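Local coordinates for redox-sensing transcriptional repressor rex (Thermoanaerobacter ethanolicus, PDB 3WGH), which probably represses transcription in response to the cellular NADH/NAD(+) balance, as a homodimer that binds DNA and dinucleotide, at residues B[90-95]-B[115-120]; B[175-180]-B[191-196]; B[12-17]-B[42-47]. All coordinates share one frame; numbering follows the deposited sequence.

Contact 1 of 3, residues B[90-95]-B[115-120]. With NAI (1,4-dihydronicotinamide adenine dinucleotide), chain I.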
loop_
_atom_site.group_PDB
_atom_site.type_symbol
_atom_site.label_atom_id
_atom_site.label_comp_id
_atom_site.label_asym_id
_atom_site.label_seq_id
_atom_site.Cartn_x
_atom_site.Cartn_y
_atom_site.Cartn_z
ATOM N N ILE B 90 -13.010 -6.959 -9.604
ATOM C CA ILE B 90 -13.902 -8.016 -9.099
ATOM C C ILE B 90 -14.184 -7.694 -7.671
ATOM O O ILE B 90 -13.254 -7.630 -6.835
ATOM C CB ILE B 90 -13.197 -9.426 -9.123
ATOM C CG1 ILE B 90 -12.472 -9.600 -10.453
ATOM C CG2 ILE B 90 -14.202 -10.580 -8.885
ATOM C CD1 ILE B 90 -13.383 -9.471 -11.573
ATOM N N GLY B 91 -15.472 -7.533 -7.358
ATOM C CA GLY B 91 -15.902 -7.080 -6.041
ATOM C C GLY B 91 -16.248 -5.594 -6.027
ATOM O O GLY B 91 -15.374 -4.717 -5.984
ATOM N N ALA B 92 -17.534 -5.306 -6.031
ATOM C CA ALA B 92 -17.999 -3.951 -6.007
ATOM C C ALA B 92 -18.419 -3.578 -4.611
ATOM O O ALA B 92 -19.390 -2.848 -4.456
ATOM C CB ALA B 92 -19.194 -3.803 -6.962
ATOM N N GLY B 93 -17.738 -4.094 -3.585
ATOM C CA GLY B 93 -18.009 -3.628 -2.224
ATOM C C GLY B 93 -17.295 -2.319 -1.897
ATOM O O GLY B 93 -17.012 -1.486 -2.784
ATOM N N ASN B 94 -16.990 -2.136 -0.611
ATOM C CA ASN B 94 -16.354 -0.901 -0.151
ATOM C C ASN B 94 -14.995 -0.651 -0.809
ATOM O O ASN B 94 -14.755 0.400 -1.423
ATOM C CB ASN B 94 -16.235 -0.887 1.382
ATOM C CG ASN B 94 -17.604 -0.793 2.088
ATOM O OD1 ASN B 94 -18.464 0.002 1.712
ATOM N ND2 ASN B 94 -17.810 -1.648 3.084
ATOM N N LEU B 95 -14.093 -1.623 -0.698
ATOM C CA LEU B 95 -12.767 -1.444 -1.340
ATOM C C LEU B 95 -12.847 -1.284 -2.886
ATOM O O LEU B 95 -12.173 -0.406 -3.494
ATOM C CB LEU B 95 -11.820 -2.563 -0.943
ATOM C CG LEU B 95 -10.395 -2.457 -1.497
ATOM C CD1 LEU B 95 -9.758 -1.145 -1.022
ATOM C CD2 LEU B 95 -9.631 -3.679 -0.972
ATOM N N ILE B 115 -16.873 -3.760 -13.908
ATOM C CA ILE B 115 -16.808 -4.083 -12.493
ATOM C C ILE B 115 -17.839 -5.150 -12.218
ATOM O O ILE B 115 -18.940 -5.082 -12.768
ATOM C CB ILE B 115 -16.989 -2.834 -11.595
ATOM C CG1 ILE B 115 -16.872 -3.224 -10.121
ATOM C CG2 ILE B 115 -18.361 -2.216 -11.795
ATOM C CD1 ILE B 115 -16.351 -2.076 -9.228
ATOM N N PHE B 116 -17.461 -6.169 -11.443
ATOM C CA PHE B 116 -18.182 -7.418 -11.362
ATOM C C PHE B 116 -18.466 -7.728 -9.928
ATOM O O PHE B 116 -17.663 -7.409 -9.059
ATOM C CB PHE B 116 -17.395 -8.545 -12.045
ATOM C CG PHE B 116 -17.198 -8.294 -13.527
ATOM C CD1 PHE B 116 -18.158 -8.758 -14.469
ATOM C CD2 PHE B 116 -16.156 -7.498 -13.963
ATOM C CE1 PHE B 116 -18.000 -8.474 -15.857
ATOM C CE2 PHE B 116 -15.971 -7.223 -15.330
ATOM C CZ PHE B 116 -16.927 -7.667 -16.269
ATOM N N ASP B 117 -19.672 -8.234 -9.655
ATOM C CA ASP B 117 -20.047 -8.636 -8.285
ATOM C C ASP B 117 -20.985 -9.843 -8.334
ATOM O O ASP B 117 -21.516 -10.160 -9.413
ATOM C CB ASP B 117 -20.689 -7.467 -7.530
ATOM C CG ASP B 117 -20.541 -7.612 -6.001
ATOM O OD1 ASP B 117 -19.651 -6.959 -5.393
ATOM O OD2 ASP B 117 -21.268 -8.440 -5.403
ATOM N N ILE B 118 -21.099 -10.603 -7.239
ATOM C CA ILE B 118 -22.112 -11.687 -7.213
ATOM C C ILE B 118 -23.449 -11.210 -6.613
ATOM O O ILE B 118 -24.365 -11.995 -6.489
ATOM C CB ILE B 118 -21.735 -12.899 -6.322
ATOM C CG1 ILE B 118 -21.312 -12.436 -4.923
ATOM C CG2 ILE B 118 -20.781 -13.818 -6.972
ATOM C CD1 ILE B 118 -20.812 -13.578 -4.072
ATOM N N ASN B 119 -23.527 -9.964 -6.162
ATOM C CA ASN B 119 -24.691 -9.474 -5.415
ATOM C C ASN B 119 -25.694 -8.754 -6.293
ATOM O O ASN B 119 -25.501 -7.577 -6.618
ATOM C CB ASN B 119 -24.257 -8.522 -4.280
ATOM C CG ASN B 119 -25.450 -8.035 -3.424
ATOM O OD1 ASN B 119 -26.609 -8.428 -3.655
ATOM N ND2 ASN B 119 -25.166 -7.196 -2.431
ATOM N N PRO B 120 -26.830 -9.416 -6.603
ATOM C CA PRO B 120 -27.844 -8.778 -7.443
ATOM C C PRO B 120 -28.290 -7.399 -6.960
ATOM O O PRO B 120 -28.670 -6.578 -7.787
ATOM C CB PRO B 120 -28.999 -9.781 -7.433
ATOM C CG PRO B 120 -28.311 -11.128 -7.174
ATOM C CD PRO B 120 -27.213 -10.782 -6.202
HETATM P PA NAI I . -16.975 -5.863 1.114
HETATM O O1A NAI I . -17.735 -6.972 1.772
HETATM O O2A NAI I . -17.392 -4.430 1.211
HETATM O O5B NAI I . -16.976 -6.179 -0.453
HETATM C C5B NAI I . -16.803 -7.480 -1.006
HETATM C C4B NAI I . -17.664 -7.533 -2.271
HETATM O O4B NAI I . -17.313 -8.701 -2.961
HETATM C C3B NAI I . -19.171 -7.673 -1.946
HETATM O O3B NAI I . -19.908 -6.827 -2.828
HETATM C C2B NAI I . -19.500 -9.105 -2.339
HETATM O O2B NAI I . -20.801 -9.273 -2.901
HETATM C C1B NAI I . -18.511 -9.298 -3.477
HETATM N N9A NAI I . -18.185 -10.709 -3.758
HETATM C C8A NAI I . -18.188 -11.738 -2.875
HETATM N N7A NAI I . -17.763 -12.826 -3.573
HETATM C C5A NAI I . -17.557 -12.476 -4.865
HETATM C C6A NAI I . -17.152 -13.134 -6.020
HETATM N N6A NAI I . -16.867 -14.453 -5.962
HETATM N N1A NAI I . -16.988 -12.469 -7.188
HETATM C C2A NAI I . -17.301 -11.179 -7.274
HETATM N N3A NAI I . -17.733 -10.547 -6.183
HETATM C C4A NAI I . -17.834 -11.151 -4.973
HETATM O O3 NAI I . -15.420 -6.079 1.555
HETATM P PN NAI I . -14.299 -4.931 1.413
HETATM O O1N NAI I . -14.264 -4.277 2.748
HETATM O O2N NAI I . -14.632 -4.236 0.103
HETATM O O5D NAI I . -12.917 -5.762 1.219
HETATM C C5D NAI I . -12.620 -6.479 0.016
HETATM C C4D NAI I . -11.352 -7.278 0.291
HETATM O O4D NAI I . -10.200 -6.432 0.506
HETATM C C3D NAI I . -11.514 -8.152 1.532
HETATM O O3D NAI I . -10.872 -9.387 1.204
HETATM C C2D NAI I . -10.683 -7.438 2.575
HETATM O O2D NAI I . -10.277 -8.373 3.597
HETATM C C1D NAI I . -9.553 -6.853 1.711
HETATM N N1N NAI I . -8.801 -5.733 2.303
HETATM C C2N NAI I . -7.434 -5.771 2.229
HETATM C C3N NAI I . -6.632 -4.850 2.766
HETATM C C7N NAI I . -5.171 -4.983 2.533
HETATM O O7N NAI I . -4.316 -4.393 3.199
HETATM N N7N NAI I . -4.824 -5.712 1.464
HETATM C C4N NAI I . -7.229 -3.661 3.525
HETATM C C5N NAI I . -8.746 -3.704 3.558
HETATM C C6N NAI I . -9.441 -4.677 2.954
#
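D117 turns its carboxylate across the end of its strand to the backbone of A92, and its two oxygens do different work. D117 OD1 accepts A92 N at 2.8 Å through its anti lone pair and also takes the ribose hydroxyl O3B of 1,4-dihydronicotinamide adenine dinucleotide at 2.6 Å. D117 OD2 receives the neighbouring hydroxyl O2B at 2.7 Å, while N119 N reaches the anti lone pair of D117 OD2 and closes an Asx turn. The first torsion, -155°, sets CG opposite the backbone N of D117 and delivers the group to the nucleotide. A92 CB, on this same side, packs on I115 CG1. Just before, the parallel pairing of I90 with F116 ends in a bond from G91 N to F116 O, 2.8 Å. On the face shared by I90 and F116, I90 CD1 comes obliquely to F116 CB at 4.1 Å; I90 CG2, the other branch, meets adenine C2A at 3.5 Å. At the phi of G91, 100°, a CB would jam against I90 O, and one on G93 would collide with O5B, so both must be glycine, while N94 N and L95 N bond to the two phosphates at the start of helix 94-100. This is the GxGxxG turn of a Rossmann fold; a carboxylate holding both adenosine ribose hydroxyls is consistent with preference for NAD(H), since a 2'-phosphate would probably be repelled.

Contact 2 of 3, residues B[175-180]-B[191-196]. With ZN (zinc ion), chain K; NAI (1,4-dihydronicotinamide adenine dinucleotide), chain I.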
loop_
_atom_site.group_PDB
_atom_site.type_symbol
_atom_site.label_atom_id
_atom_site.label_comp_id
_atom_site.label_asym_id
_atom_site.label_seq_id
_atom_site.Cartn_x
_atom_site.Cartn_y
_atom_site.Cartn_z
ATOM N N TRP B 175 -3.983 -7.712 -9.581
ATOM C CA TRP B 175 -3.674 -6.809 -8.454
ATOM C C TRP B 175 -4.517 -7.253 -7.267
ATOM O O TRP B 175 -5.707 -7.074 -7.264
ATOM C CB TRP B 175 -3.938 -5.335 -8.853
ATOM C CG TRP B 175 -3.260 -4.323 -7.961
ATOM C CD1 TRP B 175 -2.111 -4.498 -7.199
ATOM C CD2 TRP B 175 -3.698 -2.977 -7.723
ATOM N NE1 TRP B 175 -1.786 -3.324 -6.569
ATOM C CE2 TRP B 175 -2.761 -2.383 -6.824
ATOM C CE3 TRP B 175 -4.761 -2.214 -8.207
ATOM C CZ2 TRP B 175 -2.877 -1.081 -6.375
ATOM C CZ3 TRP B 175 -4.906 -0.896 -7.743
ATOM C CH2 TRP B 175 -3.945 -0.334 -6.847
ATOM N N ASN B 176 -3.900 -7.940 -6.311
ATOM C CA ASN B 176 -4.648 -8.699 -5.325
ATOM C C ASN B 176 -4.656 -7.960 -3.967
ATOM O O ASN B 176 -3.587 -7.680 -3.425
ATOM C CB ASN B 176 -4.017 -10.092 -5.145
ATOM C CG ASN B 176 -4.632 -10.827 -3.927
ATOM O OD1 ASN B 176 -5.846 -10.772 -3.737
ATOM N ND2 ASN B 176 -3.798 -11.381 -3.062
ATOM N N PHE B 177 -5.835 -7.606 -3.450
ATOM C CA PHE B 177 -5.949 -7.046 -2.117
ATOM C C PHE B 177 -6.233 -8.100 -1.044
ATOM O O PHE B 177 -6.253 -7.789 0.146
ATOM C CB PHE B 177 -7.050 -5.964 -2.083
ATOM C CG PHE B 177 -6.646 -4.701 -2.770
ATOM C CD1 PHE B 177 -6.133 -3.632 -2.037
ATOM C CD2 PHE B 177 -6.678 -4.623 -4.179
ATOM C CE1 PHE B 177 -5.673 -2.427 -2.730
ATOM C CE2 PHE B 177 -6.317 -3.432 -4.855
ATOM C CZ PHE B 177 -5.797 -2.353 -4.141
ATOM N N LEU B 178 -6.483 -9.338 -1.419
ATOM C CA LEU B 178 -6.876 -10.268 -0.335
ATOM C C LEU B 178 -5.706 -10.725 0.494
ATOM O O LEU B 178 -4.659 -11.014 -0.040
ATOM C CB LEU B 178 -7.626 -11.484 -0.843
ATOM C CG LEU B 178 -8.541 -11.449 -2.053
ATOM C CD1 LEU B 178 -9.514 -12.574 -1.884
ATOM C CD2 LEU B 178 -9.223 -10.112 -2.398
ATOM N N PRO B 179 -5.932 -10.949 1.799
ATOM C CA PRO B 179 -4.810 -11.357 2.609
ATOM C C PRO B 179 -4.561 -12.871 2.541
ATOM O O PRO B 179 -4.460 -13.508 3.580
ATOM C CB PRO B 179 -5.247 -10.933 4.028
ATOM C CG PRO B 179 -6.714 -11.164 4.031
ATOM C CD PRO B 179 -7.153 -10.759 2.606
ATOM N N ILE B 180 -4.463 -13.457 1.351
ATOM C CA ILE B 180 -4.067 -14.869 1.263
ATOM C C ILE B 180 -3.006 -14.991 0.202
ATOM O O ILE B 180 -2.673 -14.005 -0.457
ATOM C CB ILE B 180 -5.234 -15.790 0.886
ATOM C CG1 ILE B 180 -5.800 -15.450 -0.477
ATOM C CG2 ILE B 180 -6.351 -15.677 1.891
ATOM C CD1 ILE B 180 -7.102 -16.160 -0.721
ATOM N N GLU B 191 0.468 -9.131 -8.053
ATOM C CA GLU B 191 0.988 -8.102 -7.162
ATOM C C GLU B 191 0.088 -8.077 -5.920
ATOM O O GLU B 191 -1.114 -7.817 -6.020
ATOM C CB GLU B 191 1.013 -6.723 -7.859
ATOM C CG GLU B 191 1.220 -5.485 -6.916
ATOM C CD GLU B 191 2.592 -5.463 -6.167
ATOM O OE1 GLU B 191 3.428 -6.364 -6.406
ATOM O OE2 GLU B 191 2.862 -4.527 -5.354
ATOM N N ASN B 192 0.644 -8.388 -4.753
ATOM C CA ASN B 192 -0.207 -8.467 -3.554
ATOM C C ASN B 192 -0.130 -7.167 -2.781
ATOM O O ASN B 192 0.961 -6.619 -2.612
ATOM C CB ASN B 192 0.264 -9.581 -2.672
ATOM C CG ASN B 192 0.077 -10.928 -3.311
ATOM O OD1 ASN B 192 -1.035 -11.272 -3.723
ATOM N ND2 ASN B 192 1.176 -11.721 -3.384
ATOM N N VAL B 193 -1.275 -6.636 -2.340
ATOM C CA VAL B 193 -1.243 -5.383 -1.554
ATOM C C VAL B 193 -1.254 -5.769 -0.065
ATOM O O VAL B 193 -2.103 -6.566 0.346
ATOM C CB VAL B 193 -2.400 -4.415 -1.872
ATOM C CG1 VAL B 193 -2.360 -3.182 -0.867
ATOM C CG2 VAL B 193 -2.284 -3.882 -3.345
ATOM N N HIS B 194 -0.382 -5.171 0.742
ATOM C CA HIS B 194 -0.486 -5.283 2.235
ATOM C C HIS B 194 -0.457 -3.913 2.843
ATOM O O HIS B 194 0.639 -3.382 3.103
ATOM C CB HIS B 194 0.692 -6.065 2.837
ATOM C CG HIS B 194 0.887 -7.407 2.198
ATOM N ND1 HIS B 194 1.618 -7.571 1.046
ATOM C CD2 HIS B 194 0.347 -8.614 2.475
ATOM C CE1 HIS B 194 1.572 -8.832 0.674
ATOM N NE2 HIS B 194 0.799 -9.474 1.517
ATOM N N LEU B 195 -1.634 -3.362 3.134
ATOM C CA LEU B 195 -1.658 -2.074 3.811
ATOM C C LEU B 195 -1.021 -2.130 5.173
ATOM O O LEU B 195 -0.597 -1.114 5.702
ATOM C CB LEU B 195 -3.085 -1.572 3.964
ATOM C CG LEU B 195 -3.604 -1.038 2.642
ATOM C CD1 LEU B 195 -5.039 -0.553 2.870
ATOM C CD2 LEU B 195 -2.695 0.083 2.142
ATOM N N SER B 196 -0.990 -3.317 5.789
ATOM C CA SER B 196 -0.305 -3.412 7.063
ATOM C C SER B 196 1.159 -2.971 6.938
ATOM O O SER B 196 1.762 -2.436 7.900
ATOM C CB SER B 196 -0.443 -4.839 7.647
ATOM O OG SER B 196 0.147 -5.794 6.780
HETATM ZN ZN ZN K . 0.515 -11.625 1.777
HETATM P PA NAI I . -16.975 -5.863 1.114
HETATM O O1A NAI I . -17.735 -6.972 1.772
HETATM O O2A NAI I . -17.392 -4.430 1.211
HETATM O O5B NAI I . -16.976 -6.179 -0.453
HETATM C C5B NAI I . -16.803 -7.480 -1.006
HETATM C C4B NAI I . -17.664 -7.533 -2.271
HETATM O O4B NAI I . -17.313 -8.701 -2.961
HETATM C C3B NAI I . -19.171 -7.673 -1.946
HETATM O O3B NAI I . -19.908 -6.827 -2.828
HETATM C C2B NAI I . -19.500 -9.105 -2.339
HETATM O O2B NAI I . -20.801 -9.273 -2.901
HETATM C C1B NAI I . -18.511 -9.298 -3.477
HETATM N N9A NAI I . -18.185 -10.709 -3.758
HETATM C C8A NAI I . -18.188 -11.738 -2.875
HETATM N N7A NAI I . -17.763 -12.826 -3.573
HETATM C C5A NAI I . -17.557 -12.476 -4.865
HETATM C C6A NAI I . -17.152 -13.134 -6.020
HETATM N N6A NAI I . -16.867 -14.453 -5.962
HETATM N N1A NAI I . -16.988 -12.469 -7.188
HETATM C C2A NAI I . -17.301 -11.179 -7.274
HETATM N N3A NAI I . -17.733 -10.547 -6.183
HETATM C C4A NAI I . -17.834 -11.151 -4.973
HETATM O O3 NAI I . -15.420 -6.079 1.555
HETATM P PN NAI I . -14.299 -4.931 1.413
HETATM O O1N NAI I . -14.264 -4.277 2.748
HETATM O O2N NAI I . -14.632 -4.236 0.103
HETATM O O5D NAI I . -12.917 -5.762 1.219
HETATM C C5D NAI I . -12.620 -6.479 0.016
HETATM C C4D NAI I . -11.352 -7.278 0.291
HETATM O O4D NAI I . -10.200 -6.432 0.506
HETATM C C3D NAI I . -11.514 -8.152 1.532
HETATM O O3D NAI I . -10.872 -9.387 1.204
HETATM C C2D NAI I . -10.683 -7.438 2.575
HETATM O O2D NAI I . -10.277 -8.373 3.597
HETATM C C1D NAI I . -9.553 -6.853 1.711
HETATM N N1N NAI I . -8.801 -5.733 2.303
HETATM C C2N NAI I . -7.434 -5.771 2.229
HETATM C C3N NAI I . -6.632 -4.850 2.766
HETATM C C7N NAI I . -5.171 -4.983 2.533
HETATM O O7N NAI I . -4.316 -4.393 3.199
HETATM N N7N NAI I . -4.824 -5.712 1.464
HETATM C C4N NAI I . -7.229 -3.661 3.525
HETATM C C5N NAI I . -8.746 -3.704 3.558
HETATM C C6N NAI I . -9.441 -4.677 2.954
HETATM O O HOH W 1 -2.399 -9.202 -0.378
HETATM O O HOH W 2 -1.581 -13.812 -3.183
HETATM O O HOH W 3 -1.238 -11.731 0.234
HETATM O O HOH W 4 -0.625 -12.239 3.462
#
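N192 OD1 is held twice, by N176 ND2 across the contact at 2.8 Å and by a water that bridges it to I180 O. The ND2 bond is nearly straight, 174° at the hydrogen, and N192 OD1 lies in the amide plane of N176 although the two amides stand 83° apart. With its CG anti to the backbone N (chi1 170°), N176 also accepts L178 N at OD1, an Asx turn, and gives ND2 to L178 O. Replacing N176 by alanine removes all three amide bonds and would probably leave N192 OD1 without its protein donor and the turn less firmly set. On the side of W175 and E191, V193 CG2 sits over the F177 ring, 3.9 Å from its centroid, and reaches W175 NE1 at 3.3 Å. E191 CG lies at the indole edge, 3.5 Å from W175 CD1; S198 of the second subunit bonds both W175 NE1 and E191 OE2. Beyond the strands, F177 O and V193 O accept nicotinamide N7N, L195 N gives to O7N, and H194 NE2 binds zinc. Parallel strands 173-176 and 189-192 thus close one side of the Rossmann sheet, with 149-152 next inward, F177 packed on helix 94-100, and helix 196-206 following.

Contact 3 of 3, residues B[12-17]-B[42-47]; sequences IRRLPR and MGVTAS
R17 and M42 run antiparallel alongside one another and make the tight part of this contact. The methyl CE of M42 stands over the centre of the R17 guanidinium, 3.6 Å from CZ, and presses even closer on the aliphatic base of the same side chain, 3.3 Å from CB. Two bends in the methionine, at chi2 (-63°) and chi3 (-63°), fold its end back toward helix 9-26 to reach this place. The arginine is bent as well, at chi3 (43°), which brings its head round to the end of helix 35-42. There R17 NH1 gives a hydrogen bond to M42 O, 3.1 Å long; it lies in the carbonyl plane, on a lone pair, and close to the guanidinium plane. One flat group therefore serves twice, its face covered by a methyl and its rim paired with a carbonyl. Against buried M42 and its several close contacts, R14 and V44 form the looser side. Their closest approach is CD of R14 to CG2 of V44 at 3.7 Å, the chains crossing at a slant, and the charged end of R14 passes on to a salt bridge with D52. M42 packs further on Y18 and Y21, V44 on I49; the contact thus ties helix 9-26, whose later part falls in the predicted helix-turn-helix region, to the turn joining helices 35-42 and 46-54.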
loop_
_atom_site.group_PDB
_atom_site.type_symbol
_atom_site.label_atom_id
_atom_site.label_comp_id
_atom_site.label_asym_id
_atom_site.label_seq_id
_atom_site.Cartn_x
_atom_site.Cartn_y
_atom_site.Cartn_z
ATOM N N ILE B 12 12.774 -2.333 -8.822
ATOM C CA ILE B 12 11.479 -2.040 -9.373
ATOM C C ILE B 12 10.569 -1.291 -8.370
ATOM O O ILE B 12 9.876 -0.272 -8.715
ATOM C CB ILE B 12 10.755 -3.314 -9.862
ATOM C CG1 ILE B 12 11.538 -3.940 -11.021
ATOM C CG2 ILE B 12 9.304 -2.917 -10.280
ATOM C CD1 ILE B 12 11.019 -5.393 -11.409
ATOM N N ARG B 13 10.603 -1.749 -7.138
ATOM C CA ARG B 13 9.790 -1.131 -6.090
ATOM C C ARG B 13 10.217 0.273 -5.699
ATOM O O ARG B 13 9.389 1.041 -5.266
ATOM C CB ARG B 13 9.675 -2.028 -4.835
ATOM C CG ARG B 13 8.854 -3.291 -5.125
ATOM C CD ARG B 13 8.209 -3.883 -3.868
ATOM N NE ARG B 13 7.489 -5.138 -4.170
ATOM C CZ ARG B 13 6.242 -5.219 -4.623
ATOM N NH1 ARG B 13 5.562 -4.118 -5.025
ATOM N NH2 ARG B 13 5.732 -6.413 -4.830
ATOM N N ARG B 14 11.463 0.654 -5.954
ATOM C CA ARG B 14 11.861 2.036 -5.756
ATOM C C ARG B 14 11.445 2.948 -6.880
ATOM O O ARG B 14 11.331 4.156 -6.681
ATOM C CB ARG B 14 13.385 2.156 -5.593
ATOM C CG ARG B 14 13.848 1.620 -4.223
ATOM C CD ARG B 14 15.309 1.950 -3.921
ATOM N NE ARG B 14 16.270 1.293 -4.810
ATOM C CZ ARG B 14 16.818 0.113 -4.584
ATOM N NH1 ARG B 14 17.690 -0.388 -5.455
ATOM N NH2 ARG B 14 16.462 -0.589 -3.503
ATOM N N LEU B 15 11.153 2.395 -8.046
ATOM C CA LEU B 15 10.887 3.272 -9.208
ATOM C C LEU B 15 9.665 4.142 -9.085
ATOM O O LEU B 15 9.717 5.314 -9.439
ATOM C CB LEU B 15 10.956 2.562 -10.571
ATOM C CG LEU B 15 12.262 1.752 -10.854
ATOM C CD1 LEU B 15 12.040 0.846 -12.050
ATOM C CD2 LEU B 15 13.533 2.669 -11.093
ATOM N N PRO B 16 8.532 3.575 -8.638
ATOM C CA PRO B 16 7.376 4.440 -8.487
ATOM C C PRO B 16 7.566 5.532 -7.439
ATOM O O PRO B 16 6.963 6.603 -7.595
ATOM C CB PRO B 16 6.246 3.464 -8.076
ATOM C CG PRO B 16 6.754 2.112 -8.580
ATOM C CD PRO B 16 8.220 2.180 -8.286
ATOM N N ARG B 17 8.429 5.326 -6.449
ATOM C CA ARG B 17 8.691 6.393 -5.475
ATOM C C ARG B 17 9.505 7.565 -6.092
ATOM O O ARG B 17 9.207 8.737 -5.864
ATOM C CB ARG B 17 9.447 5.856 -4.254
ATOM C CG ARG B 17 8.997 4.500 -3.707
ATOM C CD ARG B 17 9.843 4.170 -2.395
ATOM N NE ARG B 17 9.915 5.402 -1.601
ATOM C CZ ARG B 17 10.962 5.854 -0.901
ATOM N NH1 ARG B 17 12.078 5.157 -0.845
ATOM N NH2 ARG B 17 10.882 7.031 -0.255
ATOM N N MET B 42 14.814 10.393 -0.595
ATOM C CA MET B 42 14.373 9.048 -0.852
ATOM C C MET B 42 14.838 8.064 0.225
ATOM O O MET B 42 14.356 6.923 0.265
ATOM C CB MET B 42 14.856 8.577 -2.231
ATOM C CG MET B 42 14.280 9.344 -3.412
ATOM S SD MET B 42 12.482 9.164 -3.542
ATOM C CE MET B 42 12.348 7.423 -3.826
ATOM N N GLY B 43 15.802 8.473 1.054
ATOM C CA GLY B 43 16.477 7.541 1.974
ATOM C C GLY B 43 17.224 6.374 1.322
ATOM O O GLY B 43 17.429 5.306 1.927
ATOM N N VAL B 44 17.687 6.591 0.100
ATOM C CA VAL B 44 18.494 5.618 -0.615
ATOM C C VAL B 44 19.850 6.316 -0.853
ATOM O O VAL B 44 19.854 7.510 -1.112
ATOM C CB VAL B 44 17.771 5.359 -1.981
ATOM C CG1 VAL B 44 18.580 4.482 -2.891
ATOM C CG2 VAL B 44 16.323 4.824 -1.753
ATOM N N THR B 45 20.983 5.614 -0.812
ATOM C CA THR B 45 22.271 6.295 -1.065
ATOM C C THR B 45 22.292 6.871 -2.491
ATOM O O THR B 45 21.673 6.306 -3.398
ATOM C CB THR B 45 23.468 5.383 -0.953
ATOM O OG1 THR B 45 23.392 4.399 -1.965
ATOM C CG2 THR B 45 23.564 4.680 0.435
ATOM N N ALA B 46 23.051 7.944 -2.703
ATOM C CA ALA B 46 23.164 8.528 -4.041
ATOM C C ALA B 46 23.664 7.471 -5.020
ATOM O O ALA B 46 23.182 7.377 -6.097
ATOM C CB ALA B 46 24.100 9.782 -4.028
ATOM N N SER B 47 24.573 6.606 -4.595
ATOM C CA SER B 47 25.164 5.684 -5.515
ATOM C C SER B 47 24.194 4.561 -5.919
ATOM O O SER B 47 24.222 4.086 -7.049
ATOM C CB SER B 47 26.456 5.137 -4.935
ATOM O OG SER B 47 26.153 4.178 -3.938
#

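Contacts 1 and 2 are buried and belong to the same mixed, mainly parallel sheet, centres about 17 Å apart, and grip different parts of one dinucleotide: contact 1 its adenosine ribose and diphosphate, contact 2 its nicotinamide amide. They meet where L95 CD2 packs on F177 CB, 3.6 Å away. Contact 3 differs in kind: only partly buried, it joins helices of the N-terminal domain through a bent arginine and a methionine, without strand pairing or nucleotide. Its centre lies about 35 Å from that of contact 1, but it touches contact 2 through the R13 NH1 to E191 OE2 salt bridge, 2.8 Å, a direct link between the DNA-binding and nucleotide-binding parts.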